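PDB 4RTB: HydG protein from Carboxydothermus hydrogenoformans, which is a radical SAM maturase of [FeFe]-hydrogenase, carrying a [4Fe-4S] cluster with S-adenosylmethionine and acting as a synthase of carbon monoxide and cyanide. Local coordinates for residues Ala376-Leu388 and His437-Leu449. Numbering follows the deposited sequence.
Sequences AEIVEVLIDKGFL and HPELYKKGNGYLL
Ile383 lies over one face of the Tyr447 ring, its CG1 3.8 Å from the ring centroid in a CH-pi contact. The two side chains lie alongside, pointing opposite ways, and the absence of a side chain on Gly444 lets Ile383 CD1 rest directly on its backbone CA (3.5 Å). With CG anti to the backbone N (chi1 175°), Tyr447 sends its phenol across to the turn after helix 376-384. There OH lies 3.0 Å from both Gly386 O and Phe387 O; the bond to Gly386 O is weak, and the one proton may be given to either. Gly386 has positive phi, a conformation glycine adopts easily.

About one turn nearer the N-terminal ends, Lys443 forms a salt bridge with Glu380, its N-H meeting OE2 on the anti lone pair (NZ to OE2, 3.1 Å); the lysine bends at chi3 to cross the glutamate chain nearly at a right angle. Leu440 CD2 packs on Ala376 CB (3.7 Å), a methyl small enough also to sit over the face of the N-cap residue His437.

The helices 376-384 and 438-449 run 30° from parallel with axes 10.8 Å apart. Behind them Phe426 of helix 419-432 touches both Ile383 and Leu448, joining helix 375-384 to the C-terminal helices.

Were Tyr447 an alanine, the face under Ile383 would be gone, and the turn at Gly386 would probably lose its phenol partner. Apolar packing thus dominates, the phenol being the polar end of a central ring and the salt bridge lying at the margin, consistent with a structural interface remote from the cluster.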
ATOM      1  N   ALA A 376     -15.808 -11.382  -4.882  1.00 82.95           N
ATOM      2  CA  ALA A 376     -17.226 -11.133  -4.634  1.00 76.95           C
ATOM      3  C   ALA A 376     -17.563 -11.216  -3.146  1.00 81.24           C
ATOM      4  O   ALA A 376     -18.335 -10.406  -2.632  1.00 86.55           O
ATOM      5  CB  ALA A 376     -18.081 -12.113  -5.422  1.00 69.20           C
ATOM      6  N   GLU A 377     -16.976 -12.194  -2.462  1.00 79.52           N
ATOM      7  CA  GLU A 377     -17.179 -12.358  -1.028  1.00 79.75           C
ATOM      8  C   GLU A 377     -16.741 -11.125  -0.246  1.00 79.16           C
ATOM      9  O   GLU A 377     -17.514 -10.571   0.537  1.00 86.71           O
ATOM     10  CB  GLU A 377     -16.428 -13.592  -0.517  1.00 88.88           C
ATOM     11  CG  GLU A 377     -17.261 -14.864  -0.519  1.00103.16           C
ATOM     12  CD  GLU A 377     -16.420 -16.121  -0.385  1.00115.25           C
ATOM     13  OE1 GLU A 377     -15.445 -16.114   0.399  1.00116.42           O
ATOM     14  OE2 GLU A 377     -16.734 -17.116  -1.072  1.00122.45           O
ATOM     15  N   ILE A 378     -15.505 -10.688  -0.464  1.00 76.05           N
ATOM     16  CA  ILE A 378     -14.972  -9.563   0.291  1.00 74.73           C
ATOM     17  C   ILE A 378     -15.669  -8.264  -0.102  1.00 73.19           C
ATOM     18  O   ILE A 378     -15.710  -7.323   0.687  1.00 75.42           O
ATOM     19  CB  ILE A 378     -13.438  -9.418   0.108  1.00 75.66           C
ATOM     20  CG1 ILE A 378     -13.092  -8.336  -0.916  1.00 79.41           C
ATOM     21  CG2 ILE A 378     -12.805 -10.752  -0.256  1.00 70.60           C
ATOM     22  CD1 ILE A 378     -12.428  -7.122  -0.309  1.00 79.00           C
ATOM     23  N   VAL A 379     -16.221  -8.213  -1.312  1.00 71.33           N
ATOM     24  CA  VAL A 379     -16.998  -7.050  -1.730  1.00 69.70           C
ATOM     25  C   VAL A 379     -18.315  -7.029  -0.967  1.00 75.61           C
ATOM     26  O   VAL A 379     -18.774  -5.976  -0.527  1.00 78.63           O
ATOM     27  CB  VAL A 379     -17.269  -7.048  -3.249  0.76 66.83           C
ATOM     28  CG1 VAL A 379     -18.369  -6.061  -3.603  1.00 64.75           C
ATOM     29  CG2 VAL A 379     -15.996  -6.720  -4.009  1.00 66.74           C
ATOM     30  N   GLU A 380     -18.909  -8.207  -0.817  1.00 78.40           N
ATOM     31  CA  GLU A 380     -20.102  -8.387   0.002  1.00 76.71           C
ATOM     32  C   GLU A 380     -19.847  -7.889   1.424  1.00 71.35           C
ATOM     33  O   GLU A 380     -20.576  -7.033   1.944  1.00 74.18           O
ATOM     34  CB  GLU A 380     -20.504  -9.861   0.012  1.00 78.90           C
ATOM     35  CG  GLU A 380     -21.993 -10.140   0.008  1.00 79.42           C
ATOM     36  CD  GLU A 380     -22.291 -11.601  -0.285  1.00 85.56           C
ATOM     37  OE1 GLU A 380     -21.332 -12.366  -0.529  1.00 83.76           O
ATOM     38  OE2 GLU A 380     -23.479 -11.983  -0.277  1.00 94.72           O
ATOM     39  N   VAL A 381     -18.796  -8.422   2.042  1.00 65.22           N
ATOM     40  CA  VAL A 381     -18.430  -8.036   3.399  1.00 63.37           C
ATOM     41  C   VAL A 381     -18.195  -6.531   3.514  1.00 70.30           C
ATOM     42  O   VAL A 381     -18.697  -5.894   4.438  1.00 74.43           O
ATOM     43  CB  VAL A 381     -17.170  -8.782   3.879  1.00 61.50           C
ATOM     44  CG1 VAL A 381     -16.821  -8.375   5.302  1.00 63.95           C
ATOM     45  CG2 VAL A 381     -17.379 -10.286   3.788  1.00 55.82           C
ATOM     46  N   LEU A 382     -17.443  -5.967   2.573  1.00 77.83           N
ATOM     47  CA  LEU A 382     -17.177  -4.532   2.571  1.00 76.68           C
ATOM     48  C   LEU A 382     -18.466  -3.730   2.499  1.00 69.97           C
ATOM     49  O   LEU A 382     -18.637  -2.742   3.215  1.00 67.45           O
ATOM     50  CB  LEU A 382     -16.269  -4.147   1.400  1.00 72.28           C
ATOM     51  CG  LEU A 382     -14.779  -4.457   1.540  1.00 74.40           C
ATOM     52  CD1 LEU A 382     -14.015  -3.964   0.321  1.00 74.25           C
ATOM     53  CD2 LEU A 382     -14.228  -3.836   2.809  1.00 75.06           C
ATOM     54  N   ILE A 383     -19.374  -4.165   1.635  1.00 64.76           N
ATOM     55  CA  ILE A 383     -20.611  -3.440   1.415  1.00 69.17           C
ATOM     56  C   ILE A 383     -21.504  -3.532   2.649  1.00 80.36           C
ATOM     57  O   ILE A 383     -22.328  -2.649   2.892  1.00 80.89           O
ATOM     58  CB  ILE A 383     -21.353  -3.964   0.159  1.00 71.17           C
ATOM     59  CG1 ILE A 383     -21.934  -2.802  -0.644  1.00 85.03           C
ATOM     60  CG2 ILE A 383     -22.442  -4.967   0.521  1.00 67.36           C
ATOM     61  CD1 ILE A 383     -22.710  -3.248  -1.852  1.00 96.13           C
ATOM     62  N   ASP A 384     -21.324  -4.587   3.442  1.00 83.16           N
ATOM     63  CA  ASP A 384     -22.103  -4.726   4.669  1.00 80.19           C
ATOM     64  C   ASP A 384     -21.518  -3.905   5.820  1.00 76.63           C
ATOM     65  O   ASP A 384     -22.247  -3.485   6.718  1.00 83.01           O
ATOM     66  CB  ASP A 384     -22.215  -6.197   5.073  1.00 86.57           C
ATOM     67  CG  ASP A 384     -23.587  -6.775   4.776  1.00 98.95           C
ATOM     68  OD1 ASP A 384     -24.420  -6.847   5.706  1.00102.46           O
ATOM     69  OD2 ASP A 384     -23.834  -7.153   3.612  1.00 99.91           O
ATOM     70  N   LYS A 385     -20.209  -3.671   5.788  1.00 69.65           N
ATOM     71  CA  LYS A 385     -19.563  -2.839   6.803  1.00 63.71           C
ATOM     72  C   LYS A 385     -19.670  -1.357   6.436  1.00 63.63           C
ATOM     73  O   LYS A 385     -19.057  -0.500   7.076  1.00 64.73           O
ATOM     74  CB  LYS A 385     -18.094  -3.241   6.987  1.00 59.69           C
ATOM     75  CG  LYS A 385     -17.889  -4.728   7.245  1.00 62.29           C
ATOM     76  CD  LYS A 385     -16.834  -4.999   8.310  1.00 66.93           C
ATOM     77  CE  LYS A 385     -16.658  -6.496   8.542  1.00 70.82           C
ATOM     78  NZ  LYS A 385     -15.518  -6.800   9.455  1.00 75.58           N
ATOM     79  N   GLY A 386     -20.452  -1.070   5.396  1.00 57.85           N
ATOM     80  CA  GLY A 386     -20.773   0.297   5.026  1.00 62.03           C
ATOM     81  C   GLY A 386     -19.749   0.978   4.139  1.00 71.04           C
ATOM     82  O   GLY A 386     -19.777   2.199   3.976  1.00 74.19           O
ATOM     83  N   PHE A 387     -18.855   0.187   3.554  1.00 74.20           N
ATOM     84  CA  PHE A 387     -17.757   0.722   2.750  1.00 67.58           C
ATOM     85  C   PHE A 387     -18.071   0.756   1.255  1.00 61.35           C
ATOM     86  O   PHE A 387     -18.885  -0.024   0.760  1.00 59.20           O
ATOM     87  CB  PHE A 387     -16.486  -0.094   2.993  1.00 67.40           C
ATOM     88  CG  PHE A 387     -15.915   0.067   4.372  1.00 69.49           C
ATOM     89  CD1 PHE A 387     -15.385  -1.021   5.046  1.00 70.56           C
ATOM     90  CD2 PHE A 387     -15.894   1.308   4.989  1.00 69.41           C
ATOM     91  CE1 PHE A 387     -14.852  -0.877   6.317  1.00 71.67           C
ATOM     92  CE2 PHE A 387     -15.363   1.458   6.260  1.00 73.02           C
ATOM     93  CZ  PHE A 387     -14.841   0.364   6.923  1.00 74.02           C
ATOM     94  N   LEU A 388     -17.410   1.668   0.546  1.00 63.20           N
ATOM     95  CA  LEU A 388     -17.583   1.818  -0.895  1.00 69.71           C
ATOM     96  C   LEU A 388     -16.363   1.271  -1.638  1.00 75.21           C
ATOM     97  O   LEU A 388     -15.309   1.911  -1.666  1.00 72.33           O
ATOM     98  CB  LEU A 388     -17.805   3.290  -1.257  1.00 67.53           C
ATOM     99  CG  LEU A 388     -18.599   3.686  -2.509  1.00 67.54           C
ATOM    100  CD1 LEU A 388     -17.928   4.871  -3.189  1.00 67.42           C
ATOM    101  CD2 LEU A 388     -18.779   2.534  -3.492  1.00 67.46           C
ATOM    102  N   HIS A 437     -23.256 -13.243  -9.921  1.00105.10           N
ATOM    103  CA  HIS A 437     -24.026 -13.276  -8.681  1.00100.10           C
ATOM    104  C   HIS A 437     -25.108 -12.209  -8.713  1.00 93.41           C
ATOM    105  O   HIS A 437     -24.827 -11.028  -8.517  1.00 91.90           O
ATOM    106  CB  HIS A 437     -23.133 -13.060  -7.460  1.00 97.89           C
ATOM    107  CG  HIS A 437     -21.706 -13.446  -7.678  1.00101.79           C
ATOM    108  ND1 HIS A 437     -20.835 -12.665  -8.413  1.00104.32           N
ATOM    109  CD2 HIS A 437     -20.995 -14.518  -7.265  1.00104.11           C
ATOM    110  CE1 HIS A 437     -19.647 -13.250  -8.439  1.00103.08           C
ATOM    111  NE2 HIS A 437     -19.719 -14.370  -7.752  1.00103.86           N
ATOM    112  N   PRO A 438     -26.352 -12.625  -8.968  1.00105.01           N
ATOM    113  CA  PRO A 438     -27.489 -11.706  -9.068  1.00107.60           C
ATOM    114  C   PRO A 438     -27.826 -11.027  -7.737  1.00102.77           C
ATOM    115  O   PRO A 438     -28.090  -9.819  -7.708  1.00106.32           O
ATOM    116  CB  PRO A 438     -28.633 -12.619  -9.528  1.00109.56           C
ATOM    117  CG  PRO A 438     -27.948 -13.810 -10.143  1.00103.57           C
ATOM    118  CD  PRO A 438     -26.727 -14.006  -9.310  1.00 98.73           C
ATOM    119  N   GLU A 439     -27.814 -11.793  -6.649  1.00 92.66           N
ATOM    120  CA  GLU A 439     -28.168 -11.252  -5.341  1.00 96.36           C
ATOM    121  C   GLU A 439     -27.189 -10.159  -4.937  1.00 94.08           C
ATOM    122  O   GLU A 439     -27.569  -9.156  -4.326  1.00 95.83           O
ATOM    123  CB  GLU A 439     -28.197 -12.359  -4.285  1.00 95.86           C
ATOM    124  N   LEU A 440     -25.926 -10.359  -5.294  1.00 89.61           N
ATOM    125  CA  LEU A 440     -24.898  -9.363  -5.043  1.00 87.20           C
ATOM    126  C   LEU A 440     -25.162  -8.104  -5.866  1.00 88.27           C
ATOM    127  O   LEU A 440     -24.894  -6.993  -5.413  1.00 88.41           O
ATOM    128  CB  LEU A 440     -23.516  -9.933  -5.362  1.00 83.74           C
ATOM    129  CG  LEU A 440     -22.321  -9.093  -4.912  1.00 84.91           C
ATOM    130  CD1 LEU A 440     -22.394  -8.836  -3.419  1.00 89.21           C
ATOM    131  CD2 LEU A 440     -21.020  -9.789  -5.269  1.00 85.38           C
ATOM    132  N   TYR A 441     -25.692  -8.288  -7.074  1.00 86.30           N
ATOM    133  CA  TYR A 441     -26.051  -7.171  -7.945  1.00 85.50           C
ATOM    134  C   TYR A 441     -27.160  -6.335  -7.315  1.00 87.35           C
ATOM    135  O   TYR A 441     -27.104  -5.100  -7.313  1.00 83.03           O
ATOM    136  CB  TYR A 441     -26.486  -7.683  -9.323  1.00 80.56           C
ATOM    137  CG  TYR A 441     -26.930  -6.609 -10.297  1.00 82.20           C
ATOM    138  CD1 TYR A 441     -28.279  -6.378 -10.541  1.00 83.40           C
ATOM    139  CD2 TYR A 441     -25.999  -5.839 -10.982  1.00 83.22           C
ATOM    140  CE1 TYR A 441     -28.687  -5.401 -11.436  1.00 89.13           C
ATOM    141  CE2 TYR A 441     -26.398  -4.862 -11.879  1.00 86.58           C
ATOM    142  CZ  TYR A 441     -27.742  -4.647 -12.101  1.00 93.08           C
ATOM    143  OH  TYR A 441     -28.139  -3.676 -12.993  1.00 95.50           O
ATOM    144  N   LYS A 442     -28.165  -7.020  -6.775  1.00 91.55           N
ATOM    145  CA  LYS A 442     -29.270  -6.345  -6.099  1.00 92.71           C
ATOM    146  C   LYS A 442     -28.790  -5.600  -4.855  1.00 91.98           C
ATOM    147  O   LYS A 442     -29.128  -4.429  -4.648  1.00 93.18           O
ATOM    148  CB  LYS A 442     -30.358  -7.351  -5.720  1.00 90.07           C
ATOM    149  N   LYS A 443     -28.001  -6.288  -4.034  1.00 88.28           N
ATOM    150  CA  LYS A 443     -27.471  -5.705  -2.807  1.00 90.39           C
ATOM    151  C   LYS A 443     -26.642  -4.461  -3.118  1.00 92.92           C
ATOM    152  O   LYS A 443     -26.781  -3.423  -2.460  1.00 90.76           O
ATOM    153  CB  LYS A 443     -26.628  -6.736  -2.051  1.00 95.04           C
ATOM    154  CG  LYS A 443     -26.418  -6.413  -0.580  1.00102.01           C
ATOM    155  CD  LYS A 443     -25.594  -7.487   0.118  1.00103.27           C
ATOM    156  CE  LYS A 443     -26.291  -8.838   0.085  1.00102.49           C
ATOM    157  NZ  LYS A 443     -25.517  -9.878   0.818  1.00 98.66           N
ATOM    158  N   GLY A 444     -25.795  -4.572  -4.136  1.00 92.48           N
ATOM    159  CA  GLY A 444     -24.940  -3.479  -4.556  1.00 74.33           C
ATOM    160  C   GLY A 444     -25.734  -2.289  -5.050  1.00 75.52           C
ATOM    161  O   GLY A 444     -25.453  -1.144  -4.680  1.00 75.51           O
ATOM    162  N   ASN A 445     -26.723  -2.569  -5.894  1.00 89.42           N
ATOM    163  CA  ASN A 445     -27.628  -1.539  -6.388  1.00 94.92           C
ATOM    164  C   ASN A 445     -28.281  -0.788  -5.229  1.00 92.38           C
ATOM    165  O   ASN A 445     -28.251   0.443  -5.183  1.00 92.20           O
ATOM    166  CB  ASN A 445     -28.693  -2.161  -7.293  1.00105.03           C
ATOM    167  CG  ASN A 445     -29.452  -1.129  -8.110  1.00116.33           C
ATOM    168  OD1 ASN A 445     -29.732  -0.024  -7.643  1.00120.01           O
ATOM    169  ND2 ASN A 445     -29.791  -1.490  -9.342  1.00119.97           N
ATOM    170  N   GLY A 446     -28.858  -1.538  -4.294  1.00 86.50           N
ATOM    171  CA  GLY A 446     -29.493  -0.950  -3.127  1.00 85.02           C
ATOM    172  C   GLY A 446     -28.555  -0.064  -2.329  1.00 82.35           C
ATOM    173  O   GLY A 446     -28.902   1.071  -1.975  1.00 88.87           O
ATOM    174  N   TYR A 447     -27.362  -0.582  -2.049  1.00 80.47           N
ATOM    175  CA  TYR A 447     -26.340   0.185  -1.343  1.00 80.92           C
ATOM    176  C   TYR A 447     -26.054   1.510  -2.047  1.00 80.04           C
ATOM    177  O   TYR A 447     -26.071   2.575  -1.419  1.00 79.46           O
ATOM    178  CB  TYR A 447     -25.048  -0.626  -1.216  1.00 80.35           C
ATOM    179  CG  TYR A 447     -23.905   0.148  -0.596  1.00 81.91           C
ATOM    180  CD1 TYR A 447     -22.932   0.744  -1.388  1.00 78.82           C
ATOM    181  CD2 TYR A 447     -23.807   0.292   0.781  1.00 88.95           C
ATOM    182  CE1 TYR A 447     -21.891   1.457  -0.825  1.00 77.78           C
ATOM    183  CE2 TYR A 447     -22.768   1.004   1.354  1.00 86.98           C
ATOM    184  CZ  TYR A 447     -21.813   1.584   0.546  1.00 83.30           C
ATOM    185  OH  TYR A 447     -20.778   2.295   1.109  1.00 82.60           O
ATOM    186  N   LEU A 448     -25.796   1.436  -3.351  1.00 79.26           N
ATOM    187  CA  LEU A 448     -25.515   2.629  -4.141  1.00 83.01           C
ATOM    188  C   LEU A 448     -26.661   3.627  -4.066  1.00 86.55           C
ATOM    189  O   LEU A 448     -26.436   4.833  -3.997  1.00 89.58           O
ATOM    190  CB  LEU A 448     -25.244   2.261  -5.597  1.00 84.98           C
ATOM    191  CG  LEU A 448     -23.869   1.672  -5.899  1.00 83.23           C
ATOM    192  CD1 LEU A 448     -23.797   1.272  -7.356  1.00 86.96           C
ATOM    193  CD2 LEU A 448     -22.768   2.666  -5.563  1.00 76.91           C
ATOM    194  N   LEU A 449     -27.889   3.116  -4.079  1.00 89.71           N
ATOM    195  CA  LEU A 449     -29.067   3.961  -3.918  1.00 95.30           C
ATOM    196  C   LEU A 449     -29.030   4.698  -2.581  1.00 97.48           C
ATOM    197  O   LEU A 449     -29.291   5.902  -2.523  1.00101.10           O
ATOM    198  CB  LEU A 449     -30.347   3.130  -4.028  1.00 98.23           C
ATOM    199  CG  LEU A 449     -30.631   2.509  -5.397  1.00 99.52           C
ATOM    200  CD1 LEU A 449     -31.871   1.628  -5.345  1.00103.57           C
ATOM    201  CD2 LEU A 449     -30.776   3.591  -6.457  1.00 99.14           C
TER